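Local coordinates for Atg1 tMIT (Kluyveromyces marxianus, PDB 4P1N), which forms the tandem MIT region of a serine/threonine protein kinase that is essential in autophagy, where it is required for autophagosome formation, and serves cytoplasm-to-vacuole transport, at residues Leu187-Ala192 / Lys253-Lys258; Leu193-Asn198 / Leu220-Ile225. One frame throughout, in Å; residues are numbered along the deposited sequence.

Contact 1 of 2, residues Leu187-Ala192 / Lys253-Lys258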
loop_
_atom_site.group_PDB
_atom_site.type_symbol
_atom_site.label_atom_id
_atom_site.label_comp_id
_atom_site.label_asym_id
_atom_site.label_seq_id
_atom_site.Cartn_x
_atom_site.Cartn_y
_atom_site.Cartn_z
ATOM N N LEU B 187 1.659 15.878 -19.539
ATOM C CA LEU B 187 2.032 14.479 -19.295
ATOM C C LEU B 187 0.825 13.596 -18.960
ATOM O O LEU B 187 0.608 12.577 -19.560
ATOM C CB LEU B 187 3.018 14.424 -18.118
ATOM C CG LEU B 187 4.523 14.225 -18.341
ATOM C CD1 LEU B 187 4.956 14.507 -19.764
ATOM C CD2 LEU B 187 5.356 14.989 -17.314
ATOM N N ILE B 188 0.048 13.989 -17.965
ATOM C CA ILE B 188 -1.105 13.179 -17.556
ATOM C C ILE B 188 -2.135 13.060 -18.695
ATOM O O ILE B 188 -2.622 11.967 -19.036
ATOM C CB ILE B 188 -1.704 13.745 -16.241
ATOM C CG1 ILE B 188 -0.691 13.522 -15.081
ATOM C CG2 ILE B 188 -3.056 13.068 -15.961
ATOM C CD1 ILE B 188 -0.798 14.519 -13.910
ATOM N N TYR B 189 -2.449 14.200 -19.301
ATOM C CA TYR B 189 -3.448 14.286 -20.397
ATOM C C TYR B 189 -3.105 13.415 -21.587
ATOM O O TYR B 189 -3.916 12.577 -21.999
ATOM C CB TYR B 189 -3.581 15.744 -20.805
ATOM C CG TYR B 189 -4.472 16.050 -21.996
ATOM C CD1 TYR B 189 -5.846 15.974 -21.905
ATOM C CD2 TYR B 189 -3.924 16.486 -23.184
ATOM C CE1 TYR B 189 -6.660 16.292 -23.009
ATOM C CE2 TYR B 189 -4.721 16.825 -24.273
ATOM C CZ TYR B 189 -6.084 16.723 -24.190
ATOM O OH TYR B 189 -6.853 17.050 -25.294
ATOM N N ASP B 190 -1.906 13.603 -22.129
ATOM C CA ASP B 190 -1.408 12.777 -23.249
ATOM C C ASP B 190 -1.382 11.302 -22.912
ATOM O O ASP B 190 -1.772 10.466 -23.734
ATOM C CB ASP B 190 0.005 13.193 -23.665
ATOM C CG ASP B 190 0.057 14.597 -24.244
ATOM O OD1 ASP B 190 -1.012 15.130 -24.567
ATOM O OD2 ASP B 190 1.150 15.184 -24.369
ATOM N N ARG B 191 -0.916 10.982 -21.701
ATOM C CA ARG B 191 -0.798 9.600 -21.303
ATOM C C ARG B 191 -2.181 8.961 -21.154
ATOM O O ARG B 191 -2.412 7.842 -21.625
ATOM C CB ARG B 191 -0.006 9.490 -20.005
ATOM C CG ARG B 191 0.097 8.071 -19.429
ATOM C CD ARG B 191 0.806 7.158 -20.416
ATOM N NE ARG B 191 0.983 5.841 -19.829
ATOM C CZ ARG B 191 1.176 4.729 -20.528
ATOM N NH1 ARG B 191 1.249 4.780 -21.858
ATOM N NH2 ARG B 191 1.300 3.563 -19.891
ATOM N N ALA B 192 -3.114 9.657 -20.527
ATOM C CA ALA B 192 -4.481 9.114 -20.381
ATOM C C ALA B 192 -5.175 8.838 -21.741
ATOM O O ALA B 192 -5.857 7.844 -21.902
ATOM C CB ALA B 192 -5.338 10.042 -19.559
ATOM N N LYS B 253 -10.073 22.609 -18.942
ATOM C CA LYS B 253 -10.957 21.857 -18.063
ATOM C C LYS B 253 -12.200 21.359 -18.803
ATOM O O LYS B 253 -12.638 20.222 -18.621
ATOM C CB LYS B 253 -11.366 22.708 -16.871
ATOM C CG LYS B 253 -10.292 22.804 -15.792
ATOM C CD LYS B 253 -10.609 23.915 -14.804
ATOM C CE LYS B 253 -9.347 24.601 -14.324
ATOM N NZ LYS B 253 -9.653 25.851 -13.594
ATOM N N GLU B 254 -12.752 22.204 -19.654
ATOM C CA GLU B 254 -13.915 21.813 -20.450
ATOM C C GLU B 254 -13.575 20.721 -21.482
ATOM O O GLU B 254 -14.334 19.787 -21.666
ATOM C CB GLU B 254 -14.551 23.049 -21.112
ATOM C CG GLU B 254 -15.809 22.761 -21.922
ATOM C CD GLU B 254 -16.778 21.810 -21.222
ATOM O OE1 GLU B 254 -16.924 21.888 -19.977
ATOM O OE2 GLU B 254 -17.397 20.978 -21.927
ATOM N N MET B 255 -12.431 20.827 -22.136
ATOM C CA MET B 255 -11.971 19.764 -23.022
ATOM C C MET B 255 -11.738 18.424 -22.288
ATOM O O MET B 255 -12.152 17.366 -22.774
ATOM C CB MET B 255 -10.692 20.216 -23.713
ATOM C CG MET B 255 -10.346 19.446 -24.969
ATOM S SD MET B 255 -8.756 19.961 -25.655
ATOM C CE MET B 255 -9.158 21.588 -26.260
ATOM N N ILE B 256 -11.076 18.468 -21.127
ATOM C CA ILE B 256 -10.844 17.270 -20.303
ATOM C C ILE B 256 -12.174 16.691 -19.834
ATOM O O ILE B 256 -12.367 15.467 -19.858
ATOM C CB ILE B 256 -9.895 17.543 -19.087
ATOM C CG1 ILE B 256 -8.497 17.914 -19.577
ATOM C CG2 ILE B 256 -9.766 16.324 -18.175
ATOM C CD1 ILE B 256 -7.719 18.800 -18.640
ATOM N N ARG B 257 -13.103 17.553 -19.438
ATOM C CA ARG B 257 -14.442 17.096 -19.095
ATOM C C ARG B 257 -15.084 16.297 -20.240
ATOM O O ARG B 257 -15.728 15.277 -19.997
ATOM C CB ARG B 257 -15.348 18.267 -18.709
ATOM C CG ARG B 257 -15.247 18.634 -17.250
ATOM C CD ARG B 257 -16.322 19.635 -16.832
ATOM N NE ARG B 257 -15.788 20.471 -15.763
ATOM C CZ ARG B 257 -15.379 21.729 -15.901
ATOM N NH1 ARG B 257 -15.468 22.360 -17.069
ATOM N NH2 ARG B 257 -14.887 22.368 -14.845
ATOM N N LYS B 258 -14.909 16.759 -21.478
ATOM C CA LYS B 258 -15.491 16.075 -22.626
ATOM C C LYS B 258 -14.885 14.680 -22.769
ATOM O O LYS B 258 -15.596 13.684 -22.858
ATOM C CB LYS B 258 -15.288 16.874 -23.924
ATOM C CG LYS B 258 -15.862 18.291 -23.916
ATOM C CD LYS B 258 -17.383 18.340 -23.981
ATOM C CE LYS B 258 -17.909 18.435 -25.416
ATOM N NZ LYS B 258 -18.136 19.840 -25.874
#
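Y189 reaches across from residues 187-192 and meets M255 and I256 of residues 253-258. All of the contact between the two segments is made by these three side chains.

CD1 of Y189 lies 4.0 Å from CG1 of I256, and the two side chains cross at a slant. Farther out along the ring, CZ of Y189 is 4.4 Å from SD of M255. The side chains of Y189 and M255 cross at about a right angle. Their touching atoms are OH of Y189 and SD of M255, 3.5 Å apart. CG of Y189 stands anti to the backbone N, chi1 175°, and this carries the ring out to the facing helix. M255 leaves its backbone in the same sense. Its chain stays extended as far as the sulfur and bends only at chi3.

Both segments are helical, and they run roughly the same way. They are the first and third helices of a three-helix MIT domain, the second MIT domain of this chain. CA of Y189 and CA of I256 are 8.0 Å apart. L248, in the loop before helix 250-273, also packs on I256.

The hydrogen bond of Y189 OH goes to the backbone of another protein's chain. Apolar side chains of that chain also pack on Y189 and I256. This is consistent with the way MIT domains take up partner motifs along their helices.

A salt bridge lies within residues 253-258. NH1 of R257 donates to OE1 of E254 over 3.3 Å, at an N-H...O angle of 152°. The oxygen is close to the guanidinium plane and is approached on its anti side.

Contact 2 of 2, residues Leu193-Asn198 / Leu220-Ile225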
loop_
_atom_site.group_PDB
_atom_site.type_symbol
_atom_site.label_atom_id
_atom_site.label_comp_id
_atom_site.label_asym_id
_atom_site.label_seq_id
_atom_site.Cartn_x
_atom_site.Cartn_y
_atom_site.Cartn_z
ATOM N N LEU B 193 -5.025 9.753 -22.684
ATOM C CA LEU B 193 -5.630 9.621 -24.008
ATOM C C LEU B 193 -4.937 8.540 -24.844
ATOM O O LEU B 193 -5.610 7.818 -25.565
ATOM C CB LEU B 193 -5.630 10.969 -24.748
ATOM C CG LEU B 193 -6.854 11.863 -24.462
ATOM C CD1 LEU B 193 -7.317 11.861 -23.022
ATOM C CD2 LEU B 193 -6.632 13.303 -24.877
ATOM N N ASP B 194 -3.611 8.401 -24.729
ATOM C CA ASP B 194 -2.914 7.266 -25.364
ATOM C C ASP B 194 -3.420 5.926 -24.859
ATOM O O ASP B 194 -3.639 5.018 -25.631
ATOM C CB ASP B 194 -1.413 7.288 -25.073
ATOM C CG ASP B 194 -0.688 8.396 -25.762
ATOM O OD1 ASP B 194 -1.167 8.942 -26.775
ATOM O OD2 ASP B 194 0.403 8.716 -25.271
ATOM N N ILE B 195 -3.569 5.797 -23.547
ATOM C CA ILE B 195 -4.048 4.551 -22.961
ATOM C C ILE B 195 -5.450 4.203 -23.474
ATOM O O ILE B 195 -5.696 3.045 -23.815
ATOM C CB ILE B 195 -4.076 4.584 -21.428
ATOM C CG1 ILE B 195 -2.644 4.611 -20.878
ATOM C CG2 ILE B 195 -4.794 3.339 -20.895
ATOM C CD1 ILE B 195 -2.553 5.052 -19.430
ATOM N N SER B 196 -6.357 5.194 -23.530
ATOM C CA SER B 196 -7.714 4.944 -24.046
ATOM C C SER B 196 -7.736 4.683 -25.572
ATOM O O SER B 196 -8.552 3.888 -26.055
ATOM C CB SER B 196 -8.676 6.076 -23.684
ATOM O OG SER B 196 -9.186 5.878 -22.354
ATOM N N ARG B 197 -6.874 5.384 -26.308
ATOM C CA ARG B 197 -6.752 5.168 -27.727
ATOM C C ARG B 197 -6.283 3.743 -27.987
ATOM O O ARG B 197 -6.878 3.052 -28.783
ATOM C CB ARG B 197 -5.789 6.172 -28.358
ATOM C CG ARG B 197 -5.675 6.026 -29.866
ATOM C CD ARG B 197 -4.568 6.898 -30.430
ATOM N NE ARG B 197 -3.257 6.314 -30.142
ATOM C CZ ARG B 197 -2.291 6.887 -29.426
ATOM N NH1 ARG B 197 -2.434 8.108 -28.917
ATOM N NH2 ARG B 197 -1.155 6.232 -29.224
ATOM N N ASN B 198 -5.204 3.324 -27.323
ATOM C CA ASN B 198 -4.757 1.932 -27.392
ATOM C C ASN B 198 -5.828 0.909 -26.933
ATOM O O ASN B 198 -5.916 -0.183 -27.487
ATOM C CB ASN B 198 -3.494 1.719 -26.523
ATOM C CG ASN B 198 -2.212 2.292 -27.134
ATOM O OD1 ASN B 198 -1.240 2.498 -26.419
ATOM N ND2 ASN B 198 -2.194 2.524 -28.414
ATOM N N LEU B 220 -9.415 7.244 -16.862
ATOM C CA LEU B 220 -10.374 8.034 -16.154
ATOM C C LEU B 220 -9.812 8.472 -14.815
ATOM O O LEU B 220 -9.958 9.616 -14.443
ATOM C CB LEU B 220 -11.660 7.248 -15.920
ATOM C CG LEU B 220 -12.533 7.100 -17.158
ATOM C CD1 LEU B 220 -13.628 6.103 -16.824
ATOM C CD2 LEU B 220 -13.130 8.432 -17.603
ATOM N N TRP B 221 -9.166 7.562 -14.087
ATOM C CA TRP B 221 -8.521 7.980 -12.842
ATOM C C TRP B 221 -7.565 9.129 -13.096
ATOM O O TRP B 221 -7.571 10.104 -12.367
ATOM C CB TRP B 221 -7.755 6.856 -12.188
ATOM C CG TRP B 221 -8.581 5.771 -11.650
ATOM C CD1 TRP B 221 -8.468 4.436 -11.963
ATOM C CD2 TRP B 221 -9.605 5.865 -10.649
ATOM N NE1 TRP B 221 -9.355 3.709 -11.222
ATOM C CE2 TRP B 221 -10.064 4.558 -10.407
ATOM C CE3 TRP B 221 -10.134 6.911 -9.909
ATOM C CZ2 TRP B 221 -11.035 4.276 -9.484
ATOM C CZ3 TRP B 221 -11.135 6.640 -8.984
ATOM C CH2 TRP B 221 -11.579 5.328 -8.783
ATOM N N MET B 222 -6.779 9.024 -14.163
ATOM C CA MET B 222 -5.780 10.055 -14.519
ATOM C C MET B 222 -6.391 11.390 -14.789
ATOM O O MET B 222 -5.952 12.388 -14.233
ATOM C CB MET B 222 -4.948 9.629 -15.723
ATOM C CG MET B 222 -4.068 8.436 -15.386
ATOM S SD MET B 222 -2.980 7.963 -16.747
ATOM C CE MET B 222 -1.839 9.306 -16.789
ATOM N N LEU B 223 -7.426 11.422 -15.626
ATOM C CA LEU B 223 -8.085 12.670 -15.964
ATOM C C LEU B 223 -8.871 13.265 -14.808
ATOM O O LEU B 223 -9.029 14.498 -14.729
ATOM C CB LEU B 223 -9.015 12.488 -17.191
ATOM C CG LEU B 223 -8.361 12.144 -18.515
ATOM C CD1 LEU B 223 -9.413 11.838 -19.579
ATOM C CD2 LEU B 223 -7.470 13.282 -18.965
ATOM N N GLU B 224 -9.413 12.432 -13.928
ATOM C CA GLU B 224 -10.110 12.976 -12.746
ATOM C C GLU B 224 -9.176 13.756 -11.854
ATOM O O GLU B 224 -9.560 14.740 -11.252
ATOM C CB GLU B 224 -10.803 11.892 -11.937
ATOM C CG GLU B 224 -12.207 11.647 -12.442
ATOM C CD GLU B 224 -12.692 10.252 -12.173
ATOM O OE1 GLU B 224 -13.398 9.728 -13.055
ATOM O OE2 GLU B 224 -12.367 9.691 -11.099
ATOM N N ILE B 225 -7.917 13.336 -11.811
ATOM C CA ILE B 225 -6.927 14.067 -11.069
ATOM C C ILE B 225 -6.909 15.524 -11.531
ATOM O O ILE B 225 -6.846 16.441 -10.715
ATOM C CB ILE B 225 -5.546 13.396 -11.197
ATOM C CG1 ILE B 225 -5.558 12.094 -10.408
ATOM C CG2 ILE B 225 -4.439 14.315 -10.687
ATOM C CD1 ILE B 225 -4.440 11.149 -10.806
#
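L193 and L223 meet methyl to methyl, and I195 meets the sulfur of M222. Two separate touches thus join residues 193-198 to residues 220-225.

In the first, CD1 of L193 is 4.0 Å from CD1 of L223. The two leucine side chains cross at about a right angle. L223 points toward the other helix from its backbone. L193 starts off across that direction, and its outer branch then turns in to the partner.

The second crossing is also close to a right angle. CD1 of I195 lies 4.0 Å from SD of M222. Both side chains set out toward each other. The branch of I195 that carries CD1 sits beside the backbone N, with CG1 anti to the carbonyl carbon, chi1 -69°. M222 is extended at chi2 and bends at chi3, 70°. The bend turns its CE methyl aside, and the sulfur is left as the touching atom.

The two helices run roughly antiparallel. Helix 184-204 and helix 209-227 form the hairpin that opens the second MIT domain. CA of L193 and CA of L223 are 8.9 Å apart, and all four touching residues are buried. Helix 250-273 closes over L223 with V260 and I263. M222 also packs on V23 of helix 10-33, which belongs to the first MIT domain.

No hydrogen bond links the two segments directly. S196 OG is hydrogen-bonded to OG of S219, the residue before L220, and S219 OG also bonds the backbone O of A192. This joins the same two helices by a polar route. Within residues 193-198, NH1 of R197 forms a salt bridge with OD1 of D194 at 2.6 Å. The oxygen is met on its anti side and is tilted 22° from the guanidinium plane.

Contacts 1 and 2 share helix 184-204, and their centres are about 7 Å apart. Residues 187-192 run straight on into residues 193-198. Helix 184-204 packs against both helix 209-227 and helix 250-273. I188, R191 and A192 of contact 1 already lie on M222 and L223 of contact 2. CB of A192 is 3.8 Å from CG of L223, and CG of R191 is 3.5 Å from CE of M222. Along the chain, contact 2 is nested inside the loop closed by contact 1. Together they tie the three helices of the second MIT domain into one bundle. Other protein chains pack near both contacts.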